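Local coordinates for protein succinyl-CoA ligase (ADP-forming) subunit alpha (Methanosaeta concilii, PDB 6HXI) that belongs to the succinyl-CoA ligase alpha-subunit family, binds coenzyme A, and joins a CoA-ligase region to a C-terminal region related to citrate synthase, at residues Ala93-Leu101 and Gln120-Ala128. Numbering follows the deposited sequence.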
ATOM      1  N   ALA B  93      -4.699 -45.565  -8.802  1.00 36.20           N
ATOM      2  CA  ALA B  93      -5.733 -46.443  -8.260  1.00 35.54           C
ATOM      3  C   ALA B  93      -5.172 -47.612  -7.464  1.00 41.15           C
ATOM      4  O   ALA B  93      -5.662 -47.860  -6.363  1.00 41.30           O
ATOM      5  CB  ALA B  93      -6.631 -46.934  -9.374  1.00 35.84           C
ATOM      6  N   PHE B  94      -4.118 -48.304  -7.982  1.00 37.88           N
ATOM      7  CA  PHE B  94      -3.526 -49.437  -7.273  1.00 37.83           C
ATOM      8  C   PHE B  94      -2.921 -49.068  -5.927  1.00 43.25           C
ATOM      9  O   PHE B  94      -3.312 -49.639  -4.916  1.00 42.17           O
ATOM     10  CB  PHE B  94      -2.507 -50.176  -8.148  1.00 39.03           C
ATOM     11  CG  PHE B  94      -1.880 -51.410  -7.529  1.00 40.61           C
ATOM     12  CD1 PHE B  94      -2.561 -52.620  -7.504  1.00 42.72           C
ATOM     13  CD2 PHE B  94      -0.581 -51.373  -7.026  1.00 43.21           C
ATOM     14  CE1 PHE B  94      -1.971 -53.760  -6.945  1.00 44.66           C
ATOM     15  CE2 PHE B  94       0.009 -52.512  -6.475  1.00 45.93           C
ATOM     16  CZ  PHE B  94      -0.686 -53.699  -6.442  1.00 44.10           C
ATOM     17  N   GLU B  95      -1.959 -48.139  -5.917  1.00 42.89           N
ATOM     18  CA  GLU B  95      -1.265 -47.729  -4.699  1.00 44.53           C
ATOM     19  C   GLU B  95      -2.221 -47.259  -3.585  1.00 45.80           C
ATOM     20  O   GLU B  95      -2.064 -47.662  -2.434  1.00 47.22           O
ATOM     21  CB  GLU B  95      -0.223 -46.639  -5.011  1.00 46.55           C
ATOM     22  CG  GLU B  95       1.084 -47.157  -5.591  1.00 66.17           C
ATOM     23  CD  GLU B  95       2.358 -46.462  -5.122  1.00 98.18           C
ATOM     24  OE1 GLU B  95       3.420 -47.130  -5.089  1.00 97.75           O
ATOM     25  OE2 GLU B  95       2.289 -45.261  -4.757  1.00 81.83           O
ATOM     26  N   THR B  96      -3.215 -46.443  -3.942  1.00 39.24           N
ATOM     27  CA  THR B  96      -4.195 -45.886  -2.999  1.00 37.46           C
ATOM     28  C   THR B  96      -5.170 -46.968  -2.492  1.00 38.76           C
ATOM     29  O   THR B  96      -5.431 -47.009  -1.292  1.00 38.81           O
ATOM     30  CB  THR B  96      -4.874 -44.640  -3.600  1.00 39.92           C
ATOM     31  OG1 THR B  96      -5.589 -45.018  -4.780  1.00 41.90           O
ATOM     32  CG2 THR B  96      -3.847 -43.515  -3.937  1.00 31.52           C
ATOM     33  N   THR B  97      -5.642 -47.869  -3.365  1.00 35.91           N
ATOM     34  CA  THR B  97      -6.525 -48.979  -2.945  1.00 37.25           C
ATOM     35  C   THR B  97      -5.783 -49.932  -2.006  1.00 43.58           C
ATOM     36  O   THR B  97      -6.329 -50.327  -0.973  1.00 45.30           O
ATOM     37  CB  THR B  97      -7.091 -49.748  -4.141  1.00 37.62           C
ATOM     38  OG1 THR B  97      -7.761 -48.830  -5.008  1.00 43.24           O
ATOM     39  CG2 THR B  97      -8.045 -50.855  -3.713  1.00 33.35           C
ATOM     40  N   MET B  98      -4.525 -50.259  -2.356  1.00 39.85           N
ATOM     41  CA  MET B  98      -3.676 -51.131  -1.573  1.00 40.28           C
ATOM     42  C   MET B  98      -3.420 -50.541  -0.193  1.00 46.70           C
ATOM     43  O   MET B  98      -3.538 -51.261   0.805  1.00 46.78           O
ATOM     44  CB  MET B  98      -2.384 -51.485  -2.328  1.00 42.53           C
ATOM     45  CG  MET B  98      -2.611 -52.409  -3.535  1.00 45.36           C
ATOM     46  SD  MET B  98      -3.206 -54.062  -3.108  1.00 49.57           S
ATOM     47  CE  MET B  98      -1.684 -54.794  -2.409  1.00 46.99           C
ATOM     48  N   GLU B  99      -3.161 -49.222  -0.131  1.00 43.82           N
ATOM     49  CA  GLU B  99      -2.976 -48.518   1.144  1.00 45.08           C
ATOM     50  C   GLU B  99      -4.262 -48.549   1.994  1.00 47.03           C
ATOM     51  O   GLU B  99      -4.193 -48.838   3.181  1.00 48.60           O
ATOM     52  CB  GLU B  99      -2.489 -47.084   0.903  1.00 46.17           C
ATOM     53  CG  GLU B  99      -1.890 -46.425   2.134  1.00 62.07           C
ATOM     54  CD  GLU B  99      -1.346 -45.024   1.918  1.00 82.41           C
ATOM     55  OE1 GLU B  99      -0.585 -44.543   2.790  1.00 84.16           O
ATOM     56  OE2 GLU B  99      -1.667 -44.413   0.870  1.00 66.76           O
ATOM     57  N   ALA B 100      -5.430 -48.300   1.381  1.00 40.69           N
ATOM     58  CA  ALA B 100      -6.705 -48.359   2.094  1.00 39.79           C
ATOM     59  C   ALA B 100      -7.005 -49.779   2.614  1.00 46.28           C
ATOM     60  O   ALA B 100      -7.495 -49.915   3.741  1.00 46.69           O
ATOM     61  CB  ALA B 100      -7.829 -47.882   1.195  1.00 38.61           C
ATOM     62  N   LEU B 101      -6.701 -50.836   1.800  1.00 42.90           N
ATOM     63  CA  LEU B 101      -6.928 -52.247   2.169  1.00 43.06           C
ATOM     64  C   LEU B 101      -6.032 -52.674   3.360  1.00 46.99           C
ATOM     65  O   LEU B 101      -6.437 -53.500   4.175  1.00 47.07           O
ATOM     66  CB  LEU B 101      -6.721 -53.197   0.958  1.00 43.02           C
ATOM     67  CG  LEU B 101      -7.762 -53.176  -0.192  1.00 45.74           C
ATOM     68  CD1 LEU B 101      -7.304 -54.041  -1.365  1.00 43.55           C
ATOM     69  CD2 LEU B 101      -9.145 -53.662   0.263  1.00 48.64           C
ATOM     70  N   GLN B 120      -2.690 -55.539 -11.765  1.00 40.21           N
ATOM     71  CA  GLN B 120      -2.978 -54.710 -10.596  1.00 38.51           C
ATOM     72  C   GLN B 120      -4.350 -55.059 -10.003  1.00 43.03           C
ATOM     73  O   GLN B 120      -4.459 -55.223  -8.783  1.00 41.57           O
ATOM     74  CB  GLN B 120      -2.922 -53.227 -10.967  1.00 38.11           C
ATOM     75  CG  GLN B 120      -1.486 -52.703 -11.167  1.00 39.26           C
ATOM     76  CD  GLN B 120      -1.438 -51.241 -11.545  1.00 52.31           C
ATOM     77  OE1 GLN B 120      -2.363 -50.467 -11.285  1.00 42.57           O
ATOM     78  NE2 GLN B 120      -0.372 -50.830 -12.205  1.00 51.10           N
ATOM     79  N   SER B 121      -5.379 -55.224 -10.869  1.00 40.38           N
ATOM     80  CA  SER B 121      -6.739 -55.602 -10.437  1.00 39.98           C
ATOM     81  C   SER B 121      -6.747 -56.990  -9.802  1.00 45.71           C
ATOM     82  O   SER B 121      -7.396 -57.169  -8.770  1.00 47.35           O
ATOM     83  CB  SER B 121      -7.712 -55.530 -11.595  1.00 42.60           C
ATOM     84  OG  SER B 121      -7.868 -54.165 -11.917  1.00 56.73           O
ATOM     85  N   ARG B 122      -6.025 -57.963 -10.396  0.76 41.27           N
ATOM     86  CA  ARG B 122      -5.899 -59.315  -9.845  0.76 41.63           C
ATOM     87  C   ARG B 122      -5.230 -59.263  -8.459  0.76 45.89           C
ATOM     88  O   ARG B 122      -5.676 -59.943  -7.538  0.76 44.59           O
ATOM     89  CB  ARG B 122      -5.065 -60.208 -10.765  0.76 41.36           C
ATOM     90  CG  ARG B 122      -5.777 -60.675 -12.006  0.76 42.09           C
ATOM     91  CD  ARG B 122      -5.052 -61.847 -12.646  0.76 42.80           C
ATOM     92  NE  ARG B 122      -3.768 -61.463 -13.242  0.76 44.25           N
ATOM     93  CZ  ARG B 122      -3.630 -60.971 -14.471  0.76 53.48           C
ATOM     94  NH1 ARG B 122      -2.426 -60.662 -14.934  0.76 32.01           N
ATOM     95  NH2 ARG B 122      -4.689 -60.821 -15.258  0.76 36.30           N
ATOM     96  N   VAL B 123      -4.181 -58.436  -8.306  1.00 44.17           N
ATOM     97  CA  VAL B 123      -3.479 -58.265  -7.012  1.00 44.86           C
ATOM     98  C   VAL B 123      -4.411 -57.591  -5.972  1.00 50.62           C
ATOM     99  O   VAL B 123      -4.383 -57.991  -4.814  1.00 52.62           O
ATOM    100  CB  VAL B 123      -2.102 -57.572  -7.137  1.00 47.05           C
ATOM    101  CG1 VAL B 123      -1.515 -57.249  -5.760  1.00 46.84           C
ATOM    102  CG2 VAL B 123      -1.136 -58.435  -7.955  1.00 47.24           C
ATOM    103  N   MET B 124      -5.270 -56.640  -6.401  1.00 44.51           N
ATOM    104  CA  MET B 124      -6.228 -55.985  -5.500  1.00 44.29           C
ATOM    105  C   MET B 124      -7.305 -56.971  -5.040  1.00 47.80           C
ATOM    106  O   MET B 124      -7.598 -57.031  -3.847  1.00 48.99           O
ATOM    107  CB  MET B 124      -6.862 -54.745  -6.155  1.00 46.04           C
ATOM    108  CG  MET B 124      -5.874 -53.615  -6.329  1.00 51.06           C
ATOM    109  SD  MET B 124      -6.584 -52.042  -6.856  1.00 55.78           S
ATOM    110  CE  MET B 124      -6.964 -52.373  -8.546  1.00 51.49           C
ATOM    111  N   ALA B 125      -7.865 -57.757  -5.995  1.00 42.97           N
ATOM    112  CA  ALA B 125      -8.881 -58.788  -5.772  1.00 43.68           C
ATOM    113  C   ALA B 125      -8.390 -59.828  -4.803  1.00 50.38           C
ATOM    114  O   ALA B 125      -9.109 -60.134  -3.855  1.00 52.97           O
ATOM    115  CB  ALA B 125      -9.278 -59.451  -7.089  1.00 44.38           C
ATOM    116  N   ALA B 126      -7.153 -60.358  -5.018  1.00 45.70           N
ATOM    117  CA  ALA B 126      -6.531 -61.358  -4.155  1.00 45.62           C
ATOM    118  C   ALA B 126      -6.254 -60.770  -2.747  1.00 50.91           C
ATOM    119  O   ALA B 126      -6.499 -61.453  -1.748  1.00 52.12           O
ATOM    120  CB  ALA B 126      -5.247 -61.849  -4.783  1.00 46.58           C
ATOM    121  N   THR B 127      -5.782 -59.501  -2.673  1.00 45.84           N
ATOM    122  CA  THR B 127      -5.523 -58.807  -1.409  1.00 46.76           C
ATOM    123  C   THR B 127      -6.837 -58.691  -0.634  1.00 53.33           C
ATOM    124  O   THR B 127      -6.872 -58.998   0.553  1.00 54.18           O
ATOM    125  CB  THR B 127      -4.824 -57.453  -1.656  1.00 48.93           C
ATOM    126  OG1 THR B 127      -3.550 -57.708  -2.231  1.00 48.24           O
ATOM    127  CG2 THR B 127      -4.617 -56.640  -0.384  1.00 44.37           C
ATOM    128  N   ALA B 128      -7.919 -58.334  -1.336  1.00 50.96           N
ATOM    129  CA  ALA B 128      -9.253 -58.198  -0.759  1.00 51.38           C
ATOM    130  C   ALA B 128      -9.756 -59.506  -0.182  1.00 54.58           C
ATOM    131  O   ALA B 128     -10.178 -59.536   0.977  1.00 54.15           O
ATOM    132  CB  ALA B 128     -10.227 -57.644  -1.798  1.00 51.32           C
TER
HETATM  133  O   HOH W   1      -2.884 -47.868 -10.638  1.00 35.86           O
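Phe94 and Met124 lead the packing of helices 93-102 and 118-130, the crossover helices of two successive beta-alpha-beta units joining parallel strands 83-86, 108-111 and 134-136 in a Rossmann-like domain that binds coenzyme A. The helices run nearly parallel, 7° apart, with axes 10.3 Å from each other. Met124 is a knob among Ala93, Phe94, Thr97 and Met98. Met124 SD touches Thr97 CB at 3.6 Å and lies obliquely to the Phe94 ring, a Met-aromatic contact. The Phe94 ring is reached on both faces. Gln120 CG makes a CH-pi contact over one, 4.2 Å from the centroid of the Phe94 ring. Met98 CG sits over the centre of the opposite face. Val123 CG1 meets the ring edge, 3.7 Å from Phe94 CZ. The CB of Phe94 points at helix 118-130, and with CG anti to the backbone N (chi1 -177°) the ring lies between Gln120 and Met98.

No direct hydrogen bond crosses the interface. One water links the helices instead: it accepts from Phe94 N at 3.0 Å and donates to Gln120 OE1 at 2.7 Å. Further along, the bent chain of Met98 brings Met98 CE into van der Waals contact with Thr127 OG1 at 3.5 Å. Leu101 CD1 packs on Thr127 CG2. Thr97 OG1 and Thr127 OG1 donate to Ala93 O and Val123 O, one turn earlier; Thr97 OG1 also pairs with Asn86 ND2.

Strand 108-111, which links the helices in sequence, meets Ala93 through Val111 and Thr97 through Val109 and Val111, while Val135 of strand 134-136 touches Leu101 and Ala128. Trp226 and Leu156 of a neighbouring citrate lyase chain pack on Gln120 and Thr127.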